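Local coordinates for protein bifunctional enzyme IspD/IspF (Campylobacter jejuni, PDB 1W55) that catalyses two steps of isoprenoid precursor synthesis, making 4-diphosphocytidyl-2-C-methyl-D-erythritol from CTP and MEP, and cyclising its 2-phosphate to 2-C-methyl-D-erythritol 2,4-cyclodiphosphate with release of CMP, at residues V232-M238 / S311-F317; G215-F221 / E353-S359; G267-P271 / L285-A289. One frame throughout, in Å; residues are numbered along the deposited sequence.

Contact 1: residues V232-M238 / S311-F317; sequences VQIHPTM and SPKLKDF. With C (cytidine-5'-monophosphate), chain C.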
loop_
_atom_site.group_PDB
_atom_site.type_symbol
_atom_site.label_atom_id
_atom_site.label_comp_id
_atom_site.label_asym_id
_atom_site.label_seq_id
_atom_site.Cartn_x
_atom_site.Cartn_y
_atom_site.Cartn_z
ATOM N N VAL A 232 -19.423 46.329 -8.251
ATOM C CA VAL A 232 -20.189 46.856 -7.131
ATOM C C VAL A 232 -20.112 48.384 -7.144
ATOM O O VAL A 232 -19.021 48.954 -7.263
ATOM C CB VAL A 232 -19.629 46.314 -5.788
ATOM C CG1 VAL A 232 -20.294 47.011 -4.578
ATOM C CG2 VAL A 232 -19.787 44.780 -5.709
ATOM N N GLN A 233 -21.258 49.056 -7.028
ATOM C CA GLN A 233 -21.250 50.518 -7.052
ATOM C C GLN A 233 -20.721 51.086 -5.742
ATOM O O GLN A 233 -21.279 50.835 -4.668
ATOM C CB GLN A 233 -22.625 51.105 -7.383
ATOM C CG GLN A 233 -22.546 52.607 -7.683
ATOM C CD GLN A 233 -23.881 53.220 -8.030
ATOM O OE1 GLN A 233 -24.464 53.946 -7.221
ATOM N NE2 GLN A 233 -24.371 52.936 -9.229
ATOM N N ILE A 234 -19.640 51.851 -5.845
ATOM C CA ILE A 234 -18.950 52.408 -4.681
ATOM C C ILE A 234 -19.405 53.850 -4.436
ATOM O O ILE A 234 -19.560 54.295 -3.297
ATOM C CB ILE A 234 -17.407 52.380 -4.916
ATOM C CG1 ILE A 234 -16.918 50.981 -5.343
ATOM C CG2 ILE A 234 -16.654 52.899 -3.702
ATOM C CD1 ILE A 234 -17.477 49.804 -4.538
ATOM N N HIS A 235 -19.591 54.572 -5.535
ATOM C CA HIS A 235 -19.910 55.983 -5.512
ATOM C C HIS A 235 -20.737 56.289 -6.752
ATOM O O HIS A 235 -20.456 55.731 -7.820
ATOM C CB HIS A 235 -18.638 56.828 -5.506
ATOM C CG HIS A 235 -18.853 58.215 -4.992
ATOM N ND1 HIS A 235 -19.295 59.245 -5.797
ATOM C CD2 HIS A 235 -18.719 58.738 -3.749
ATOM C CE1 HIS A 235 -19.415 60.345 -5.075
ATOM N NE2 HIS A 235 -19.068 60.067 -3.829
ATOM N N PRO A 236 -21.752 57.152 -6.621
ATOM C CA PRO A 236 -22.649 57.454 -7.750
ATOM C C PRO A 236 -22.033 58.291 -8.877
ATOM O O PRO A 236 -22.540 58.207 -9.991
ATOM C CB PRO A 236 -23.826 58.209 -7.085
ATOM C CG PRO A 236 -23.229 58.837 -5.826
ATOM C CD PRO A 236 -22.155 57.860 -5.385
ATOM N N THR A 237 -20.978 59.060 -8.614
ATOM C CA THR A 237 -20.476 60.026 -9.595
ATOM C C THR A 237 -18.951 60.064 -9.738
ATOM O O THR A 237 -18.429 60.624 -10.702
ATOM C CB THR A 237 -20.947 61.462 -9.235
ATOM O OG1 THR A 237 -20.444 61.806 -7.942
ATOM C CG2 THR A 237 -22.468 61.555 -9.069
ATOM N N MET A 238 -18.236 59.511 -8.762
ATOM C CA MET A 238 -16.771 59.605 -8.753
ATOM C C MET A 238 -16.150 58.508 -9.623
ATOM O O MET A 238 -15.377 57.671 -9.132
ATOM C CB MET A 238 -16.219 59.544 -7.315
ATOM C CG MET A 238 -14.860 60.198 -7.133
ATOM S SD MET A 238 -14.029 59.763 -5.561
ATOM C CE MET A 238 -15.049 60.500 -4.348
ATOM N N SER A 311 -9.485 58.111 -2.120
ATOM C CA SER A 311 -10.937 58.115 -1.916
ATOM C C SER A 311 -11.613 57.358 -3.062
ATOM O O SER A 311 -11.006 57.184 -4.117
ATOM C CB SER A 311 -11.474 59.562 -1.883
ATOM O OG SER A 311 -10.801 60.344 -0.910
ATOM N N PRO A 312 -12.848 56.893 -2.869
ATOM C CA PRO A 312 -13.539 56.896 -1.575
ATOM C C PRO A 312 -13.126 55.719 -0.708
ATOM O O PRO A 312 -12.378 54.857 -1.185
ATOM C CB PRO A 312 -15.011 56.755 -1.972
ATOM C CG PRO A 312 -14.996 56.046 -3.248
ATOM C CD PRO A 312 -13.689 56.331 -3.935
ATOM N N LYS A 313 -13.596 55.698 0.539
ATOM C CA LYS A 313 -13.337 54.600 1.469
ATOM C C LYS A 313 -14.091 53.365 1.008
ATOM O O LYS A 313 -15.282 53.430 0.726
ATOM C CB LYS A 313 -13.755 54.975 2.902
ATOM C CG LYS A 313 -12.629 54.791 3.924
ATOM C CD LYS A 313 -13.133 54.462 5.326
ATOM C CE LYS A 313 -12.024 53.828 6.193
ATOM N NZ LYS A 313 -10.804 54.693 6.382
ATOM N N LEU A 314 -13.384 52.243 0.926
ATOM C CA LEU A 314 -13.943 50.998 0.403
ATOM C C LEU A 314 -14.479 50.070 1.476
ATOM O O LEU A 314 -15.070 49.041 1.167
ATOM C CB LEU A 314 -12.892 50.255 -0.435
ATOM C CG LEU A 314 -12.364 50.968 -1.683
ATOM C CD1 LEU A 314 -11.532 49.999 -2.479
ATOM C CD2 LEU A 314 -13.504 51.505 -2.538
ATOM N N LYS A 315 -14.251 50.429 2.730
ATOM C CA LYS A 315 -14.588 49.589 3.881
ATOM C C LYS A 315 -15.956 48.901 3.800
ATOM O O LYS A 315 -16.059 47.664 3.969
ATOM C CB LYS A 315 -14.485 50.424 5.169
ATOM C CG LYS A 315 -14.952 49.728 6.451
ATOM C CD LYS A 315 -14.968 50.720 7.606
ATOM C CE LYS A 315 -14.823 50.019 8.943
ATOM N NZ LYS A 315 -16.100 49.452 9.461
ATOM N N ASP A 316 -16.999 49.697 3.537
ATOM C CA ASP A 316 -18.367 49.195 3.592
ATOM C C ASP A 316 -18.720 48.326 2.378
ATOM O O ASP A 316 -19.791 47.715 2.339
ATOM C CB ASP A 316 -19.373 50.350 3.751
ATOM C CG ASP A 316 -19.273 51.055 5.120
ATOM O OD1 ASP A 316 -18.681 50.512 6.089
ATOM O OD2 ASP A 316 -19.781 52.178 5.314
ATOM N N PHE A 317 -17.810 48.261 1.407
ATOM C CA PHE A 317 -18.078 47.580 0.134
ATOM C C PHE A 317 -17.253 46.307 -0.065
ATOM O O PHE A 317 -17.473 45.555 -1.019
ATOM C CB PHE A 317 -17.875 48.562 -1.026
ATOM C CG PHE A 317 -18.727 49.805 -0.915
ATOM C CD1 PHE A 317 -18.214 50.971 -0.351
ATOM C CD2 PHE A 317 -20.055 49.798 -1.346
ATOM C CE1 PHE A 317 -19.012 52.119 -0.232
ATOM C CE2 PHE A 317 -20.868 50.941 -1.224
ATOM C CZ PHE A 317 -20.345 52.100 -0.670
HETATM O OP3 C C . -3.476 52.910 5.594
HETATM P P C C . -4.432 54.045 5.384
HETATM O OP1 C C . -4.370 54.633 4.011
HETATM O OP2 C C . -4.326 55.071 6.476
HETATM O "O5'" C C . -5.889 53.389 5.503
HETATM C "C5'" C C . -6.357 52.823 6.718
HETATM C "C4'" C C . -7.445 51.791 6.426
HETATM O "O4'" C C . -8.556 52.365 5.720
HETATM C "C3'" C C . -7.000 50.623 5.546
HETATM O "O3'" C C . -6.384 49.581 6.299
HETATM C "C2'" C C . -8.300 50.161 4.912
HETATM O "O2'" C C . -9.014 49.347 5.839
HETATM C "C1'" C C . -9.133 51.419 4.803
HETATM N N1 C C . -9.253 52.035 3.458
HETATM C C2 C C . -10.415 51.835 2.683
HETATM O O2 C C . -11.326 51.094 3.113
HETATM N N3 C C . -10.557 52.430 1.470
HETATM C C4 C C . -9.578 53.225 0.977
HETATM N N4 C C . -9.711 53.825 -0.238
HETATM C C5 C C . -8.420 53.424 1.718
HETATM C C6 C C . -8.279 52.825 2.970
#
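Apolar side chains hold strand 232-235 and Met238 against the loop 311-317, and no hydrogen bond crosses between the two. Ile234 is the hub: its CG2 lies 3.6 Å from Pro312 CG and 3.6 Å from Leu314 CD2, while its CD1 reaches Phe317 CB at 3.7 Å. Val232 CG1 adds a looser contact to Phe317 CD2 at 4.3 Å, and Met238 SD rests 3.8 Å from Pro312 CD. The aromatic component is a CH-pi contact, with Ile234 CA 4.2 Å from the centroid of the Phe317 ring and almost on its normal, so the backbone of the strand itself sits over the ring face. Pro312 follows a cis peptide bond and presents its ring to Ile234 and Met238. Among the polar interactions, the backbone N of Thr237 (3.3 Å) and of Met238 (3.2 Å) both donate to His235 ND1, tying the turn after the strand to the imidazole. Phe317 N bonds Leu314 O at 2.9 Å, closing a turn in the loop. Toward CMP, Leu314 N donates to N3 of the base at 2.9 Å, and the base N4 makes a weak bond to Pro312 O at 3.0 Å. Main-chain recognition of cytosine by this loop marks the cytidine pocket of the IspF domain, which Asp265 of the second subunit completes.

Contact 2: residues G215-F221 / E353-S359; sequences GFDVHEF and EGMAVLS. With MG (magnesium ion), chain B.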
loop_
_atom_site.group_PDB
_atom_site.type_symbol
_atom_site.label_atom_id
_atom_site.label_comp_id
_atom_site.label_asym_id
_atom_site.label_seq_id
_atom_site.Cartn_x
_atom_site.Cartn_y
_atom_site.Cartn_z
ATOM N N GLY A 215 -1.261 41.162 -11.094
ATOM C CA GLY A 215 -2.006 42.059 -11.939
ATOM C C GLY A 215 -1.860 43.431 -11.339
ATOM O O GLY A 215 -1.953 43.612 -10.118
ATOM N N PHE A 216 -1.588 44.399 -12.196
ATOM C CA PHE A 216 -1.523 45.780 -11.762
ATOM C C PHE A 216 -2.143 46.627 -12.848
ATOM O O PHE A 216 -1.851 46.448 -14.035
ATOM C CB PHE A 216 -0.084 46.216 -11.477
ATOM C CG PHE A 216 0.019 47.611 -10.917
ATOM C CD1 PHE A 216 -0.234 47.852 -9.560
ATOM C CD2 PHE A 216 0.347 48.688 -11.750
ATOM C CE1 PHE A 216 -0.152 49.150 -9.035
ATOM C CE2 PHE A 216 0.449 49.979 -11.241
ATOM C CZ PHE A 216 0.189 50.221 -9.886
ATOM N N ASP A 217 -3.018 47.528 -12.432
ATOM C CA ASP A 217 -3.705 48.409 -13.348
ATOM C C ASP A 217 -3.993 49.756 -12.710
ATOM O O ASP A 217 -4.172 49.858 -11.492
ATOM C CB ASP A 217 -5.001 47.772 -13.833
ATOM C CG ASP A 217 -5.385 48.232 -15.231
ATOM O OD1 ASP A 217 -4.609 48.984 -15.879
ATOM O OD2 ASP A 217 -6.454 47.890 -15.756
ATOM N N VAL A 218 -4.013 50.778 -13.560
ATOM C CA VAL A 218 -4.228 52.166 -13.173
ATOM C C VAL A 218 -5.305 52.742 -14.096
ATOM O O VAL A 218 -5.221 52.605 -15.326
ATOM C CB VAL A 218 -2.907 52.996 -13.299
ATOM C CG1 VAL A 218 -3.146 54.497 -13.080
ATOM C CG2 VAL A 218 -1.856 52.491 -12.340
ATOM N N HIS A 219 -6.345 53.321 -13.502
ATOM C CA HIS A 219 -7.295 54.143 -14.250
ATOM C C HIS A 219 -7.293 55.552 -13.671
ATOM O O HIS A 219 -6.889 55.763 -12.523
ATOM C CB HIS A 219 -8.709 53.558 -14.224
ATOM C CG HIS A 219 -8.857 52.282 -14.994
ATOM N ND1 HIS A 219 -7.816 51.699 -15.682
ATOM C CD2 HIS A 219 -9.923 51.470 -15.170
ATOM C CE1 HIS A 219 -8.231 50.576 -16.243
ATOM N NE2 HIS A 219 -9.505 50.411 -15.942
ATOM N N GLU A 220 -7.743 56.498 -14.484
ATOM C CA GLU A 220 -7.754 57.917 -14.157
ATOM C C GLU A 220 -9.128 58.356 -13.652
ATOM O O GLU A 220 -10.162 57.936 -14.184
ATOM C CB GLU A 220 -7.381 58.703 -15.418
ATOM C CG GLU A 220 -7.268 60.209 -15.253
ATOM C CD GLU A 220 -6.899 60.911 -16.547
ATOM O OE1 GLU A 220 -6.623 62.130 -16.493
ATOM O OE2 GLU A 220 -6.884 60.249 -17.615
ATOM N N PHE A 221 -9.141 59.188 -12.620
ATOM C CA PHE A 221 -10.384 59.807 -12.169
ATOM C C PHE A 221 -10.835 60.927 -13.124
ATOM O O PHE A 221 -10.061 61.407 -13.966
ATOM C CB PHE A 221 -10.226 60.372 -10.753
ATOM C CG PHE A 221 -10.472 59.362 -9.651
ATOM C CD1 PHE A 221 -9.446 59.009 -8.770
ATOM C CD2 PHE A 221 -11.724 58.781 -9.482
ATOM C CE1 PHE A 221 -9.663 58.086 -7.745
ATOM C CE2 PHE A 221 -11.945 57.843 -8.465
ATOM C CZ PHE A 221 -10.919 57.507 -7.586
ATOM N N GLU A 353 -5.735 61.827 -8.644
ATOM C CA GLU A 353 -5.718 61.864 -10.103
ATOM C C GLU A 353 -6.147 60.524 -10.702
ATOM O O GLU A 353 -6.642 60.457 -11.838
ATOM C CB GLU A 353 -4.336 62.262 -10.622
ATOM C CG GLU A 353 -3.989 63.731 -10.415
ATOM C CD GLU A 353 -2.525 64.049 -10.713
ATOM O OE1 GLU A 353 -1.773 63.141 -11.116
ATOM O OE2 GLU A 353 -2.120 65.219 -10.546
ATOM N N GLY A 354 -5.965 59.459 -9.930
ATOM C CA GLY A 354 -6.312 58.131 -10.397
ATOM C C GLY A 354 -6.287 57.131 -9.268
ATOM O O GLY A 354 -6.061 57.489 -8.105
ATOM N N MET A 355 -6.542 55.875 -9.603
ATOM C CA MET A 355 -6.393 54.804 -8.629
ATOM C C MET A 355 -5.767 53.553 -9.245
ATOM O O MET A 355 -5.873 53.318 -10.459
ATOM C CB MET A 355 -7.712 54.523 -7.894
ATOM C CG MET A 355 -8.731 53.678 -8.624
ATOM S SD MET A 355 -10.063 53.108 -7.487
ATOM C CE MET A 355 -9.792 51.584 -7.474
ATOM N N ALA A 356 -5.117 52.760 -8.404
ATOM C CA ALA A 356 -4.459 51.555 -8.877
ATOM C C ALA A 356 -4.938 50.336 -8.101
ATOM O O ALA A 356 -5.415 50.452 -6.966
ATOM C CB ALA A 356 -2.939 51.709 -8.780
ATOM N N VAL A 357 -4.830 49.168 -8.728
ATOM C CA VAL A 357 -5.203 47.914 -8.088
ATOM C C VAL A 357 -4.115 46.847 -8.305
ATOM O O VAL A 357 -3.737 46.548 -9.443
ATOM C CB VAL A 357 -6.586 47.404 -8.566
ATOM C CG1 VAL A 357 -6.922 46.093 -7.881
ATOM C CG2 VAL A 357 -7.708 48.462 -8.305
ATOM N N LEU A 358 -3.605 46.306 -7.199
ATOM C CA LEU A 358 -2.691 45.169 -7.224
ATOM C C LEU A 358 -3.462 43.884 -6.908
ATOM O O LEU A 358 -4.164 43.813 -5.887
ATOM C CB LEU A 358 -1.558 45.368 -6.208
ATOM C CG LEU A 358 -0.571 44.199 -6.038
ATOM C CD1 LEU A 358 0.309 44.037 -7.293
ATOM C CD2 LEU A 358 0.289 44.364 -4.769
ATOM N N SER A 359 -3.321 42.878 -7.769
ATOM C CA SER A 359 -3.952 41.571 -7.590
ATOM C C SER A 359 -2.925 40.449 -7.528
ATOM O O SER A 359 -1.924 40.483 -8.242
ATOM C CB SER A 359 -4.930 41.262 -8.737
ATOM O OG SER A 359 -5.945 42.244 -8.836
HETATM MG MG MG B . -3.908 49.261 -17.950
HETATM O O HOH W 1 -6.019 48.759 -18.222
HETATM O O HOH W 2 -3.915 51.374 -17.551
HETATM O O HOH W 3 -6.566 63.252 -13.541
HETATM O O HOH W 4 -3.718 47.247 -18.129
#
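Phe216, Val218 and Ala356 form the apolar centre on one face of this antiparallel strand pair: Phe216 CZ lies 3.6 Å from Ala356 CB, and Val218 CG2 lies 3.8 Å from the same methyl. Phe216 also lines the pocket that holds geranyl diphosphate, and Leu358 extends this face, packing on Leu358 of both the second and third subunits. Near the end of the pair, Phe221 CE1 meets Met355 CB at 4.1 Å, and Met355 SD stands 5.5 Å from the Phe221 ring centroid in an oblique Met-aromatic contact. The backbones bond in pairs: Ser359 N to Gly215 O at 2.8 Å, Val357 N to Asp217 O at 2.9 Å and Met355 N to His219 O at 2.9 Å, each returned by the partner's N; Phe221 N to Glu353 O, 2.9 Å, continues the series. The polar edge carries the metal site: Asp217 OD1 binds magnesium at 2.2 Å beside three waters, and Thr341 of the third subunit is another ligand. His219 ND1 donates to Val218 O at 2.8 Å, consistent with a fixed imidazole orientation, with NE2 hydrogen-bonded to His251 ND1. Strands 210-224 and 354-365 are adjacent in the IspF sheet, flanked by strands 238-240 and 298-308; helix 248-260 covers the face bearing Met355 and Val357 through Val248, and Phe348 of helix 347-350 touches Val218 on the other.

Contact 3: residues G267-P271 / L285-A289; sequences GELYP and LLKQA. With C (cytidine-5'-monophosphate), chain D.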
loop_
_atom_site.group_PDB
_atom_site.type_symbol
_atom_site.label_atom_id
_atom_site.label_comp_id
_atom_site.label_asym_id
_atom_site.label_seq_id
_atom_site.Cartn_x
_atom_site.Cartn_y
_atom_site.Cartn_z
ATOM N N GLY A 267 -5.249 43.254 -22.635
ATOM C CA GLY A 267 -5.143 43.899 -23.928
ATOM C C GLY A 267 -4.927 42.946 -25.082
ATOM O O GLY A 267 -5.346 43.242 -26.193
ATOM N N GLU A 268 -4.270 41.812 -24.826
ATOM C CA GLU A 268 -4.110 40.762 -25.832
ATOM C C GLU A 268 -5.413 39.973 -26.006
ATOM O O GLU A 268 -5.725 39.515 -27.105
ATOM C CB GLU A 268 -2.969 39.802 -25.456
ATOM C CG GLU A 268 -1.644 40.474 -25.065
ATOM C CD GLU A 268 -0.903 41.092 -26.251
ATOM O OE1 GLU A 268 -1.029 40.557 -27.381
ATOM O OE2 GLU A 268 -0.200 42.117 -26.058
ATOM N N LEU A 269 -6.170 39.808 -24.920
ATOM C CA LEU A 269 -7.423 39.054 -24.979
ATOM C C LEU A 269 -8.598 39.915 -25.470
ATOM O O LEU A 269 -9.424 39.442 -26.244
ATOM C CB LEU A 269 -7.747 38.404 -23.623
ATOM C CG LEU A 269 -8.986 37.502 -23.541
ATOM C CD1 LEU A 269 -8.930 36.356 -24.562
ATOM C CD2 LEU A 269 -9.186 36.949 -22.125
ATOM N N TYR A 270 -8.657 41.167 -25.012
ATOM C CA TYR A 270 -9.703 42.106 -25.412
ATOM C C TYR A 270 -9.097 43.408 -25.938
ATOM O O TYR A 270 -9.125 44.417 -25.231
ATOM C CB TYR A 270 -10.621 42.426 -24.235
ATOM C CG TYR A 270 -11.212 41.215 -23.546
ATOM C CD1 TYR A 270 -10.876 40.913 -22.227
ATOM C CD2 TYR A 270 -12.124 40.385 -24.203
ATOM C CE1 TYR A 270 -11.423 39.812 -21.576
ATOM C CE2 TYR A 270 -12.676 39.273 -23.566
ATOM C CZ TYR A 270 -12.318 38.992 -22.250
ATOM O OH TYR A 270 -12.854 37.901 -21.604
ATOM N N PRO A 271 -8.562 43.396 -27.165
ATOM C CA PRO A 271 -7.897 44.585 -27.732
ATOM C C PRO A 271 -8.879 45.753 -27.849
ATOM O O PRO A 271 -9.844 45.662 -28.602
ATOM C CB PRO A 271 -7.436 44.127 -29.126
ATOM C CG PRO A 271 -7.606 42.641 -29.162
ATOM C CD PRO A 271 -8.582 42.256 -28.102
ATOM N N LEU A 285 -16.191 40.062 -18.731
ATOM C CA LEU A 285 -14.877 39.917 -19.354
ATOM C C LEU A 285 -13.960 39.088 -18.463
ATOM O O LEU A 285 -13.248 38.214 -18.952
ATOM C CB LEU A 285 -14.240 41.286 -19.624
ATOM C CG LEU A 285 -14.923 42.252 -20.600
ATOM C CD1 LEU A 285 -14.063 43.490 -20.805
ATOM C CD2 LEU A 285 -15.228 41.592 -21.937
ATOM N N LEU A 286 -13.993 39.377 -17.158
ATOM C CA LEU A 286 -13.297 38.590 -16.141
ATOM C C LEU A 286 -13.709 37.121 -16.178
ATOM O O LEU A 286 -12.855 36.231 -16.199
ATOM C CB LEU A 286 -13.558 39.167 -14.735
ATOM C CG LEU A 286 -13.119 38.320 -13.529
ATOM C CD1 LEU A 286 -11.590 38.050 -13.543
ATOM C CD2 LEU A 286 -13.551 38.952 -12.198
ATOM N N LYS A 287 -15.019 36.872 -16.171
ATOM C CA LYS A 287 -15.545 35.509 -16.206
ATOM C C LYS A 287 -15.058 34.741 -17.448
ATOM O O LYS A 287 -14.678 33.572 -17.360
ATOM C CB LYS A 287 -17.069 35.522 -16.160
ATOM C CG LYS A 287 -17.707 34.142 -16.286
ATOM C CD LYS A 287 -19.190 34.228 -16.626
ATOM C CE LYS A 287 -20.056 34.453 -15.378
ATOM N NZ LYS A 287 -20.296 33.204 -14.586
ATOM N N GLN A 288 -15.061 35.409 -18.592
ATOM C CA GLN A 288 -14.637 34.788 -19.845
ATOM C C GLN A 288 -13.138 34.503 -19.874
ATOM O O GLN A 288 -12.704 33.515 -20.470
ATOM C CB GLN A 288 -15.041 35.658 -21.040
ATOM C CG GLN A 288 -16.523 35.570 -21.387
ATOM C CD GLN A 288 -16.895 36.449 -22.569
ATOM O OE1 GLN A 288 -16.210 36.447 -23.591
ATOM N NE2 GLN A 288 -17.971 37.206 -22.427
ATOM N N ALA A 289 -12.349 35.376 -19.246
ATOM C CA ALA A 289 -10.909 35.150 -19.126
ATOM C C ALA A 289 -10.617 33.903 -18.261
ATOM O O ALA A 289 -9.764 33.091 -18.602
ATOM C CB ALA A 289 -10.232 36.375 -18.545
HETATM O OP3 C D . -4.217 49.292 -19.885
HETATM P P C D . -3.586 50.199 -20.898
HETATM O OP1 C D . -2.434 50.986 -20.359
HETATM O OP2 C D . -4.608 51.047 -21.598
HETATM O "O5'" C D . -2.958 49.221 -21.999
HETATM C "C5'" C D . -3.773 48.386 -22.810
HETATM C "C4'" C D . -2.963 47.191 -23.307
HETATM O "O4'" C D . -1.812 47.599 -24.065
HETATM C "C3'" C D . -2.393 46.300 -22.204
HETATM O "O3'" C D . -3.330 45.324 -21.757
HETATM C "C2'" C D . -1.191 45.656 -22.873
HETATM O "O2'" C D . -1.630 44.572 -23.688
HETATM C "C1'" C D . -0.712 46.695 -23.862
HETATM N N1 C D . 0.505 47.463 -23.498
HETATM C C2 C D . 1.756 47.124 -24.057
HETATM O O2 C D . 1.846 46.141 -24.823
HETATM N N3 C D . 2.869 47.847 -23.767
HETATM C C4 C D . 2.800 48.909 -22.929
HETATM N N4 C D . 3.910 49.639 -22.633
HETATM C C5 C D . 1.581 49.250 -22.357
HETATM C C6 C D . 0.434 48.518 -22.666
#
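Tyr270 lays its ring against Leu285, whose CD2 sits over the ring face 3.9 Å from the centroid and 14° off the normal, a CH-pi contact. This joins the end of the short helix 266-269 to helix 282-295 in the IspF domain; Tyr270 is the first residue to leave helical geometry. Tyr270 CE1 also meets Leu285 CB at 3.7 Å, and Gln288 CB approaches the ring edge. One turn from Leu285, Ala289 CB receives Leu269 CD2 at 3.8 Å, and Leu258 of helix 248-260 also touches Leu269. At the far end of the segment, Gly267 N makes a weak hydrogen bond to O3' of CMP at 3.0 Å; a CB here would clash with that oxygen, so the absent side chain leaves room for the ribose. Tyr270 and Pro271 probably also line the substrate site, as in relatives. The Tyr270 hydroxyl donates through OH to Leu285 O at 2.7 Å, an oxygen that also accepts the helical bond from Ala289 N at 3.0 Å.

All three contacts belong to the IspF domain, and two touch: Phe221 of contact 2 packs through CZ on Ser311 O and through CE2 on Met238 O of contact 1, both at 3.5 Å, with the centres about 15 Å apart. Contact 3 stands off, its nearest atoms about 8 Å from contact 2 and about 10 Å from contact 1. The contacts meet at active sites shared between subunits. The CMP beside Gly267 of contact 3 accepts a hydrogen bond from Leu314 N of the third subunit, counterpart of the contact 1 residue, and its phosphate OP3 lies 2.0 Å from the magnesium held by Asp217 of contact 2; contact 1 of this chain binds a different CMP.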